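Local coordinates for heme peroxidase (Bacteroides thetaiotaomicron, PDB 2GVK), which probably uses haem to reduce hydrogen peroxide and oxidise dyes and related substrates, as a member of the dye-decolorizing peroxidase family, at residues S55-F60 / Q64-M69; D74-L79 / G84-L89; H171-G176 / K243-N248. All coordinates share one frame; numbering follows the deposited sequence. Where two conformers were deposited one is given.

Interaction 1: residues S55-F60 / Q64-M69; sequences SMRNRF and QFSCTM
The carbonyl oxygen of F65 is gripped twice by one arginine. R57 presents its guanidinium side-on, so that NE reaches F65 O at 2.9 Å and NH2 reaches the same atom at 3.1 Å. The oxygen lies in the guanidinium plane, and the NE bond runs almost along the C=O axis, while NH2 comes in the carbonyl plane at a wider slant. This forked grip fixes the rotation of the guanidinium about its last bonds. R57 gets there with an outstretched chain: CG stands anti to the carbonyl carbon (chi1 -71°), and from CG to NE the chain is extended, which carries the guanidinium out to the residue just before the strand. NH2 also lies 4.0 Å from S66 CA, at the guanidinium edge.

At the other end of the same residue, a water accepts from F65 N and donates to F60 O, the carbonyl of the first residue past the helix. Both backbone polar atoms of F65 are thus tied to the helix end. The contact is a tight helix-to-strand connection: helix 38-59 ends, residues 60-65 make the turn, and strand 66-72 starts back into the sheet, in the ferredoxin-like N-terminal half of the dye-decolorizing peroxidase fold.

On the buried side, M56, a selenomethionine, lies over one face of the F65 ring. Its CG sits 3.8 Å from the ring centroid, nearly on the normal, in a CH-pi contact, and its CB comes to 3.6 Å from F65 CD2. The chain then bends at chi2 and chi3, which keeps SE above the same face, more distantly, as a Met-aromatic contact at 5.0 Å from the centroid. F124 of helix 118-131 touches both M56 and the F65 ring, while S66 turns its OG to D16.

Interaction 2: residues D74-L79 / G84-L89; sequences DAWTRL and GKPKEL. With EDO (1,2-ethanediol), chain I.
W76 holds CG anti to its own backbone nitrogen (chi1 178°), which swings the indole off helix 73-79 toward the loop, and K85, extended beyond CG, runs past the indole in the opposite direction to reach T77. The indole NE1 donates to G84 O at 2.8 Å in a nearly straight bond (174°). That oxygen lies in the ring plane, at its edge, and the donor lies in the carbonyl plane, so the bond fixes how the ring is turned. P86 CD sits over one face of the indole, toward the rim, and L89 CD2 meets W76 CB at 3.8 Å, the two side chains crossing at about a right angle.

At the exposed margin K85 CG passes W76 CD1 at 3.7 Å, and its NZ donates to T77 OG1 at 2.8 Å. NZ also donates to A73 O and to a water, which in turn donates to D74 OD1. F80 and F305 meet W76 edge-to-face. The indole bond and the lysine hold the loop after helix 73-79 back against that helix. The lysine ammonium, 5.4 Å from D74 OD1, is probably stabilised by that carboxylate through water rather than by a direct salt bridge.

Interaction 3: residues H171-G176 / K243-N248; sequences HFAVIG and KIVRAN. With EDO (1,2-ethanediol), chain K; EDO (1,2-ethanediol), chain H.
Apolar contact dominates between F172 and K243, whose side chains lie side by side and point the same way. F172 CD1 comes to 3.6 Å from K243 CB, and the aliphatic part of the lysine continues along the ring until CD stands over one face, toward its rim. The opposite face is covered by H171 CD2, near the ring centre, so the phenyl is held between its own helical neighbour and the lysine methylenes. Both F172 (chi1 -64°) and K243 (chi1 -54°) set CG anti to the carbonyl carbon, and K243 then stays extended, carrying NZ away to a salt bridge with E167. Next to this pair, A173 CB meets V245 CG2 at 3.9 Å.

Polar links across the contact run through water. One water donates to F172 O and to K243 O, each at 2.9 Å, bridging two carbonyls that could not bond to each other. K243 O also lies 3.5 Å from F172 CB.

Two ethanediol molecules, probably from the crystallisation liquor, are bound. One lies beside H171 and F172, donating from O2 to H171 O at 2.7 Å over a face of the imidazole; the other sits further along the strand, away from the contact, accepting from N248 ND2 at 3.0 Å and, weakly, from R246 NH1.

In the fold, the short helix 169-173 packs against the start of strand 245-253, the edge strand of the eight-stranded antiparallel sheet within this chain. V245 and A247 pair with strand 258-267, F172 bonds through its backbone to S268 just beyond that strand, and I244 turns the other way onto helix 270-281.

In the fold
From the N terminus, interaction 1 closes first, across the short turn of residues 60-65 that joins helix 38-59 to strand 66-72. That strand leads directly into helix 73-79, whose following loop interaction 2 folds back across a gap of four residues. Interaction 3 spans 66 residues and joins helix 169-173 to the start of strand 245-253. The three are in series: none nests in or crosses another. The first two lie in the N-terminal half of the peroxidase and the third in the C-terminal half. Strands 66-72 and 245-253 belong to the same antiparallel sheet, so interactions 1 and 3 reach it from separate halves, their centres about 21 Å apart.

Interaction 1: residues S55-F60 / Q64-M69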
loop_
_atom_site.group_PDB
_atom_site.type_symbol
_atom_site.label_atom_id
_atom_site.label_comp_id
_atom_site.label_asym_id
_atom_site.label_seq_id
_atom_site.Cartn_x
_atom_site.Cartn_y
_atom_site.Cartn_z
ATOM N N SER A 55 -21.929 7.161 2.531
ATOM C CA SER A 55 -21.954 5.812 1.999
ATOM C C SER A 55 -20.607 5.441 1.363
ATOM O O SER A 55 -19.992 4.410 1.713
ATOM C CB SER A 55 -23.091 5.669 0.985
ATOM O OG SER A 55 -23.096 4.376 0.404
HETATM N N MSE A 56 -20.095 6.317 0.507
HETATM C CA MSE A 56 -18.827 6.064 -0.161
HETATM C C MSE A 56 -17.690 5.922 0.832
HETATM O O MSE A 56 -16.845 5.057 0.683
HETATM C CB MSE A 56 -18.488 7.174 -1.128
HETATM C CG MSE A 56 -19.458 7.358 -2.228
HETATM SE SE MSE A 56 -19.694 5.776 -3.353
HETATM C CE MSE A 56 -17.942 5.460 -3.784
ATOM N N ARG A 57 -17.644 6.815 1.820
ATOM C CA ARG A 57 -16.542 6.819 2.794
ATOM C C ARG A 57 -16.642 5.661 3.780
ATOM O O ARG A 57 -15.629 5.155 4.245
ATOM C CB ARG A 57 -16.486 8.141 3.514
ATOM C CG ARG A 57 -15.999 9.254 2.630
ATOM C CD ARG A 57 -15.833 10.505 3.364
ATOM N NE ARG A 57 -15.473 11.555 2.470
ATOM C CZ ARG A 57 -15.485 12.855 2.773
ATOM N NH1 ARG A 57 -15.810 13.257 3.994
ATOM N NH2 ARG A 57 -15.151 13.757 1.840
ATOM N N ASN A 58 -17.858 5.219 4.064
ATOM C CA ASN A 58 -18.073 4.057 4.905
ATOM C C ASN A 58 -17.622 2.783 4.176
ATOM O O ASN A 58 -16.955 1.949 4.732
ATOM C CB ASN A 58 -19.557 3.963 5.283
ATOM C CG ASN A 58 -19.869 2.762 6.100
ATOM O OD1 ASN A 58 -19.172 2.461 7.046
ATOM N ND2 ASN A 58 -20.972 2.059 5.755
ATOM N N ARG A 59 -17.950 2.697 2.886
ATOM C CA ARG A 59 -17.629 1.522 2.089
ATOM C C ARG A 59 -16.143 1.456 1.730
ATOM O O ARG A 59 -15.564 0.386 1.689
ATOM C CB ARG A 59 -18.464 1.515 0.811
ATOM C CG ARG A 59 -19.957 1.361 1.034
ATOM C CD ARG A 59 -20.735 1.609 -0.256
ATOM N NE ARG A 59 -20.423 0.605 -1.280
ATOM C CZ ARG A 59 -20.767 0.693 -2.573
ATOM N NH1 ARG A 59 -21.404 1.755 -3.029
ATOM N NH2 ARG A 59 -20.442 -0.283 -3.411
ATOM N N PHE A 60 -15.547 2.625 1.462
ATOM C CA PHE A 60 -14.157 2.732 0.965
ATOM C C PHE A 60 -13.381 3.780 1.741
ATOM O O PHE A 60 -13.012 4.816 1.207
ATOM C CB PHE A 60 -14.179 3.090 -0.509
ATOM C CG PHE A 60 -15.142 2.232 -1.329
ATOM C CD1 PHE A 60 -14.817 0.953 -1.655
ATOM C CD2 PHE A 60 -16.377 2.728 -1.716
ATOM C CE1 PHE A 60 -15.737 0.132 -2.379
ATOM C CE2 PHE A 60 -17.268 1.936 -2.424
ATOM C CZ PHE A 60 -16.936 0.629 -2.730
ATOM N N GLN A 64 -10.200 8.076 -0.246
ATOM C CA GLN A 64 -10.211 9.536 -0.324
ATOM C C GLN A 64 -11.343 10.074 -1.205
ATOM O O GLN A 64 -11.153 11.014 -1.972
ATOM C CB GLN A 64 -8.869 10.033 -0.838
ATOM C CG GLN A 64 -7.703 9.472 -0.062
ATOM C CD GLN A 64 -6.381 10.152 -0.373
ATOM O OE1 GLN A 64 -6.069 10.448 -1.539
ATOM N NE2 GLN A 64 -5.559 10.330 0.655
ATOM N N PHE A 65 -12.537 9.541 -1.026
ATOM C CA PHE A 65 -13.646 9.961 -1.828
ATOM C C PHE A 65 -14.147 11.333 -1.424
ATOM O O PHE A 65 -14.353 11.605 -0.237
ATOM C CB PHE A 65 -14.816 8.987 -1.730
ATOM C CG PHE A 65 -15.948 9.378 -2.582
ATOM C CD1 PHE A 65 -15.922 9.095 -3.945
ATOM C CD2 PHE A 65 -16.941 10.221 -2.093
ATOM C CE1 PHE A 65 -16.886 9.609 -4.797
ATOM C CE2 PHE A 65 -17.881 10.752 -2.929
ATOM C CZ PHE A 65 -17.858 10.440 -4.304
ATOM N N SER A 66 -14.442 12.157 -2.414
ATOM C CA SER A 66 -14.997 13.460 -2.173
ATOM C C SER A 66 -15.877 13.908 -3.357
ATOM O O SER A 66 -15.593 13.566 -4.501
ATOM C CB SER A 66 -13.872 14.451 -1.973
ATOM O OG SER A 66 -14.362 15.725 -1.728
ATOM N N CYS A 67 -16.930 14.668 -3.058
ATOM C CA CYS A 67 -17.731 15.327 -4.060
ATOM C C CYS A 67 -18.173 16.668 -3.507
ATOM O O CYS A 67 -18.523 16.775 -2.333
ATOM C CB CYS A 67 -18.957 14.514 -4.462
ATOM S SG CYS A 67 -19.826 15.179 -5.915
ATOM N N THR A 68 -18.111 17.689 -4.339
ATOM C CA THR A 68 -18.705 18.979 -4.015
ATOM C C THR A 68 -19.795 19.296 -5.031
ATOM O O THR A 68 -19.735 18.844 -6.195
ATOM C CB THR A 68 -17.676 20.097 -4.009
ATOM O OG1 THR A 68 -17.159 20.261 -5.310
ATOM C CG2 THR A 68 -16.569 19.788 -3.082
HETATM N N MSE A 69 -20.804 20.048 -4.574
HETATM C CA MSE A 69 -21.953 20.413 -5.363
HETATM C C MSE A 69 -22.137 21.916 -5.291
HETATM O O MSE A 69 -22.204 22.486 -4.202
HETATM C CB MSE A 69 -23.188 19.733 -4.793
HETATM C CG MSE A 69 -24.481 20.045 -5.529
HETATM SE SE MSE A 69 -26.004 19.169 -4.671
HETATM C CE MSE A 69 -27.343 19.597 -6.016
HETATM O O HOH W 1 -13.206 7.615 1.134
#

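Interaction 2: residues D74-L79 / G84-L89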
loop_
_atom_site.group_PDB
_atom_site.type_symbol
_atom_site.label_atom_id
_atom_site.label_comp_id
_atom_site.label_asym_id
_atom_site.label_seq_id
_atom_site.Cartn_x
_atom_site.Cartn_y
_atom_site.Cartn_z
ATOM N N ASP A 74 -28.049 32.129 -11.802
ATOM C CA ASP A 74 -29.453 32.122 -12.225
ATOM C C ASP A 74 -30.196 30.947 -11.610
ATOM O O ASP A 74 -31.347 31.089 -11.167
ATOM C CB ASP A 74 -29.568 32.050 -13.750
ATOM C CG ASP A 74 -29.205 33.362 -14.441
ATOM O OD1 ASP A 74 -29.019 34.405 -13.748
ATOM O OD2 ASP A 74 -29.124 33.352 -15.680
ATOM N N ALA A 75 -29.546 29.775 -11.607
ATOM C CA ALA A 75 -30.146 28.553 -11.056
ATOM C C ALA A 75 -30.495 28.709 -9.590
ATOM O O ALA A 75 -31.545 28.245 -9.139
ATOM C CB ALA A 75 -29.197 27.374 -11.253
ATOM N N TRP A 76 -29.609 29.340 -8.832
ATOM C CA TRP A 76 -29.836 29.540 -7.405
ATOM C C TRP A 76 -31.149 30.290 -7.175
ATOM O O TRP A 76 -31.968 29.886 -6.373
ATOM C CB TRP A 76 -28.671 30.317 -6.778
ATOM C CG TRP A 76 -28.873 30.596 -5.305
ATOM C CD1 TRP A 76 -29.509 31.690 -4.745
ATOM C CD2 TRP A 76 -28.558 29.725 -4.221
ATOM N NE1 TRP A 76 -29.547 31.563 -3.375
ATOM C CE2 TRP A 76 -28.971 30.371 -3.025
ATOM C CE3 TRP A 76 -27.897 28.505 -4.127
ATOM C CZ2 TRP A 76 -28.775 29.797 -1.757
ATOM C CZ3 TRP A 76 -27.748 27.923 -2.857
ATOM C CH2 TRP A 76 -28.185 28.580 -1.704
ATOM N N THR A 77 -31.342 31.372 -7.911
ATOM C CA THR A 77 -32.521 32.196 -7.744
ATOM C C THR A 77 -33.789 31.457 -8.218
ATOM O O THR A 77 -34.850 31.570 -7.602
ATOM C CB THR A 77 -32.340 33.548 -8.464
ATOM O OG1 THR A 77 -31.426 34.346 -7.710
ATOM C CG2 THR A 77 -33.644 34.285 -8.583
ATOM N N ARG A 78 -33.667 30.669 -9.270
ATOM C CA ARG A 78 -34.791 29.856 -9.737
ATOM C C ARG A 78 -35.199 28.797 -8.711
ATOM O O ARG A 78 -36.386 28.646 -8.394
ATOM C CB ARG A 78 -34.462 29.161 -11.043
ATOM C CG ARG A 78 -35.549 28.177 -11.440
ATOM C CD ARG A 78 -35.216 27.361 -12.630
ATOM N NE ARG A 78 -36.198 26.284 -12.814
ATOM C CZ ARG A 78 -36.125 25.369 -13.765
ATOM N NH1 ARG A 78 -35.142 25.418 -14.648
ATOM N NH2 ARG A 78 -37.053 24.422 -13.853
ATOM N N LEU A 79 -34.216 28.075 -8.192
ATOM C CA LEU A 79 -34.477 26.965 -7.297
ATOM C C LEU A 79 -34.888 27.405 -5.913
ATOM O O LEU A 79 -35.735 26.763 -5.284
ATOM C CB LEU A 79 -33.226 26.070 -7.169
ATOM C CG LEU A 79 -32.771 25.316 -8.422
ATOM C CD1 LEU A 79 -31.351 24.856 -8.289
ATOM C CD2 LEU A 79 -33.724 24.132 -8.689
ATOM N N GLY A 84 -32.361 33.921 0.216
ATOM C CA GLY A 84 -31.360 34.959 0.079
ATOM C C GLY A 84 -30.341 34.555 -0.972
ATOM O O GLY A 84 -30.521 33.573 -1.651
ATOM N N LYS A 85 -29.267 35.304 -1.084
ATOM C CA LYS A 85 -28.251 35.014 -2.080
ATOM C C LYS A 85 -26.899 35.499 -1.603
ATOM O O LYS A 85 -26.797 36.580 -1.048
ATOM C CB LYS A 85 -28.615 35.684 -3.410
ATOM C CG LYS A 85 -27.941 35.088 -4.647
ATOM C CD LYS A 85 -28.698 35.480 -5.920
ATOM C CE LYS A 85 -28.154 34.784 -7.165
ATOM N NZ LYS A 85 -28.863 35.213 -8.393
ATOM N N PRO A 86 -25.844 34.675 -1.794
ATOM C CA PRO A 86 -24.503 35.126 -1.433
ATOM C C PRO A 86 -24.152 36.441 -2.124
ATOM O O PRO A 86 -24.553 36.658 -3.273
ATOM C CB PRO A 86 -23.615 33.992 -1.928
ATOM C CG PRO A 86 -24.491 32.801 -1.900
ATOM C CD PRO A 86 -25.845 33.275 -2.264
ATOM N N LYS A 87 -23.408 37.300 -1.424
ATOM C CA LYS A 87 -23.174 38.659 -1.877
ATOM C C LYS A 87 -22.515 38.752 -3.248
ATOM O O LYS A 87 -22.826 39.667 -4.014
ATOM C CB LYS A 87 -22.344 39.423 -0.844
ATOM C CG LYS A 87 -23.113 39.732 0.400
ATOM C CD LYS A 87 -22.260 40.366 1.448
ATOM C CE LYS A 87 -23.081 40.673 2.676
ATOM N NZ LYS A 87 -22.374 41.560 3.590
ATOM N N GLU A 88 -21.660 37.787 -3.581
ATOM C CA GLU A 88 -20.919 37.823 -4.854
ATOM C C GLU A 88 -21.419 36.799 -5.889
ATOM O O GLU A 88 -20.762 36.582 -6.919
ATOM C CB GLU A 88 -19.445 37.611 -4.596
ATOM C CG GLU A 88 -18.852 38.606 -3.618
ATOM C CD GLU A 88 -17.354 38.448 -3.461
ATOM O OE1 GLU A 88 -16.629 38.608 -4.464
ATOM O OE2 GLU A 88 -16.896 38.189 -2.327
ATOM N N LEU A 89 -22.568 36.159 -5.626
ATOM C CA LEU A 89 -23.106 35.196 -6.583
ATOM C C LEU A 89 -23.895 35.889 -7.682
ATOM O O LEU A 89 -25.073 36.258 -7.512
ATOM C CB LEU A 89 -23.944 34.136 -5.905
ATOM C CG LEU A 89 -24.477 33.053 -6.873
ATOM C CD1 LEU A 89 -23.348 32.313 -7.616
ATOM C CD2 LEU A 89 -25.365 32.073 -6.136
HETATM C C1 EDO I . -26.090 31.666 -15.304
HETATM O O1 EDO I . -26.143 32.363 -14.058
HETATM C C2 EDO I . -24.746 30.908 -15.478
HETATM O O2 EDO I . -24.557 29.958 -14.406
HETATM O O HOH W 2 -28.465 35.462 -11.287
#

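Interaction 3: residues H171-G176 / K243-N248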
loop_
_atom_site.group_PDB
_atom_site.type_symbol
_atom_site.label_atom_id
_atom_site.label_comp_id
_atom_site.label_asym_id
_atom_site.label_seq_id
_atom_site.Cartn_x
_atom_site.Cartn_y
_atom_site.Cartn_z
ATOM N N HIS A 171 -9.358 29.047 5.408
ATOM C CA HIS A 171 -9.436 30.460 5.566
ATOM C C HIS A 171 -9.599 31.165 4.215
ATOM O O HIS A 171 -10.234 32.211 4.124
ATOM C CB HIS A 171 -8.189 30.981 6.282
ATOM C CG HIS A 171 -8.078 32.464 6.291
ATOM N ND1 HIS A 171 -8.906 33.271 7.048
ATOM C CD2 HIS A 171 -7.243 33.299 5.625
ATOM C CE1 HIS A 171 -8.581 34.536 6.847
ATOM N NE2 HIS A 171 -7.580 34.581 5.983
ATOM N N PHE A 172 -9.012 30.589 3.182
ATOM C CA PHE A 172 -9.005 31.202 1.854
ATOM C C PHE A 172 -10.085 30.675 0.934
ATOM O O PHE A 172 -10.418 31.317 -0.057
ATOM C CB PHE A 172 -7.642 30.997 1.194
ATOM C CG PHE A 172 -6.535 31.674 1.908
ATOM C CD1 PHE A 172 -6.301 33.025 1.713
ATOM C CD2 PHE A 172 -5.795 30.998 2.861
ATOM C CE1 PHE A 172 -5.309 33.668 2.404
ATOM C CE2 PHE A 172 -4.810 31.638 3.566
ATOM C CZ PHE A 172 -4.548 32.960 3.324
ATOM N N ALA A 173 -10.656 29.531 1.274
ATOM C CA ALA A 173 -11.652 28.893 0.425
ATOM C C ALA A 173 -13.078 29.088 0.915
ATOM O O ALA A 173 -14.025 28.902 0.144
ATOM C CB ALA A 173 -11.347 27.385 0.309
ATOM N N VAL A 174 -13.242 29.424 2.190
ATOM C CA VAL A 174 -14.555 29.398 2.819
ATOM C C VAL A 174 -15.046 30.794 3.260
ATOM O O VAL A 174 -14.343 31.531 3.904
ATOM C CB VAL A 174 -14.563 28.436 4.054
ATOM C CG1 VAL A 174 -15.950 28.382 4.694
ATOM C CG2 VAL A 174 -14.122 27.030 3.653
ATOM N N ILE A 175 -16.279 31.116 2.877
ATOM C CA ILE A 175 -16.951 32.343 3.306
ATOM C C ILE A 175 -17.046 32.398 4.818
ATOM O O ILE A 175 -17.444 31.414 5.474
ATOM C CB ILE A 175 -18.367 32.420 2.713
ATOM C CG1 ILE A 175 -18.312 32.468 1.185
ATOM C CG2 ILE A 175 -19.127 33.648 3.254
ATOM C CD1 ILE A 175 -19.676 32.251 0.510
ATOM N N GLY A 176 -16.695 33.556 5.382
ATOM C CA GLY A 176 -16.799 33.779 6.813
ATOM C C GLY A 176 -17.893 34.763 7.206
ATOM O O GLY A 176 -18.900 34.942 6.502
ATOM N N LYS A 243 -5.752 34.792 -1.589
ATOM C CA LYS A 243 -5.461 33.508 -2.211
ATOM C C LYS A 243 -6.697 32.711 -2.387
ATOM O O LYS A 243 -7.695 32.922 -1.680
ATOM C CB LYS A 243 -4.485 32.706 -1.332
ATOM C CG LYS A 243 -3.240 33.450 -0.993
ATOM C CD LYS A 243 -2.238 32.595 -0.257
ATOM C CE LYS A 243 -0.925 33.360 -0.036
ATOM N NZ LYS A 243 0.082 32.551 0.662
ATOM N N ILE A 244 -6.642 31.777 -3.333
ATOM C CA ILE A 244 -7.679 30.800 -3.509
ATOM C C ILE A 244 -7.047 29.393 -3.477
ATOM O O ILE A 244 -5.824 29.252 -3.376
ATOM C CB ILE A 244 -8.441 31.014 -4.831
ATOM C CG1 ILE A 244 -7.572 30.611 -6.040
ATOM C CG2 ILE A 244 -8.896 32.463 -4.934
ATOM C CD1 ILE A 244 -8.297 30.710 -7.393
ATOM N N VAL A 245 -7.894 28.373 -3.500
ATOM C CA VAL A 245 -7.434 26.984 -3.517
ATOM C C VAL A 245 -7.749 26.423 -4.884
ATOM O O VAL A 245 -8.896 26.321 -5.258
ATOM C CB VAL A 245 -8.131 26.155 -2.439
ATOM C CG1 VAL A 245 -7.770 24.662 -2.570
ATOM C CG2 VAL A 245 -7.780 26.690 -1.068
ATOM N N ARG A 246 -6.707 26.065 -5.627
ATOM C CA ARG A 246 -6.843 25.783 -7.051
ATOM C C ARG A 246 -6.481 24.335 -7.358
ATOM O O ARG A 246 -5.542 23.784 -6.782
ATOM C CB ARG A 246 -5.964 26.730 -7.870
ATOM C CG ARG A 246 -6.275 28.202 -7.662
ATOM C CD ARG A 246 -5.500 29.136 -8.577
ATOM N NE ARG A 246 -4.287 29.643 -7.942
ATOM C CZ ARG A 246 -3.242 30.120 -8.605
ATOM N NH1 ARG A 246 -3.256 30.158 -9.931
ATOM N NH2 ARG A 246 -2.181 30.560 -7.944
ATOM N N ALA A 247 -7.192 23.734 -8.308
ATOM C CA ALA A 247 -6.602 22.704 -9.170
ATOM C C ALA A 247 -6.410 23.157 -10.617
ATOM O O ALA A 247 -7.097 24.056 -11.102
ATOM C CB ALA A 247 -7.418 21.425 -9.112
ATOM N N ASN A 248 -5.448 22.533 -11.289
ATOM C CA ASN A 248 -5.377 22.538 -12.740
ATOM C C ASN A 248 -5.243 21.118 -13.288
ATOM O O ASN A 248 -4.141 20.684 -13.653
ATOM C CB ASN A 248 -4.198 23.387 -13.209
ATOM C CG ASN A 248 -4.444 24.875 -13.032
ATOM O OD1 ASN A 248 -4.972 25.536 -13.919
ATOM N ND2 ASN A 248 -4.054 25.405 -11.885
HETATM C C1 EDO K . -8.706 36.228 1.826
HETATM O O1 EDO K . -9.717 37.250 1.646
HETATM C C2 EDO K . -8.919 35.499 3.144
HETATM O O2 EDO K . -10.100 34.690 3.069
HETATM C C1 EDO H . -5.505 30.168 -13.123
HETATM O O1 EDO H . -6.689 30.340 -13.955
HETATM C C2 EDO H . -4.784 28.837 -13.448
HETATM O O2 EDO H . -3.983 28.393 -12.293
HETATM O O HOH W 3 -10.361 33.982 -1.252
#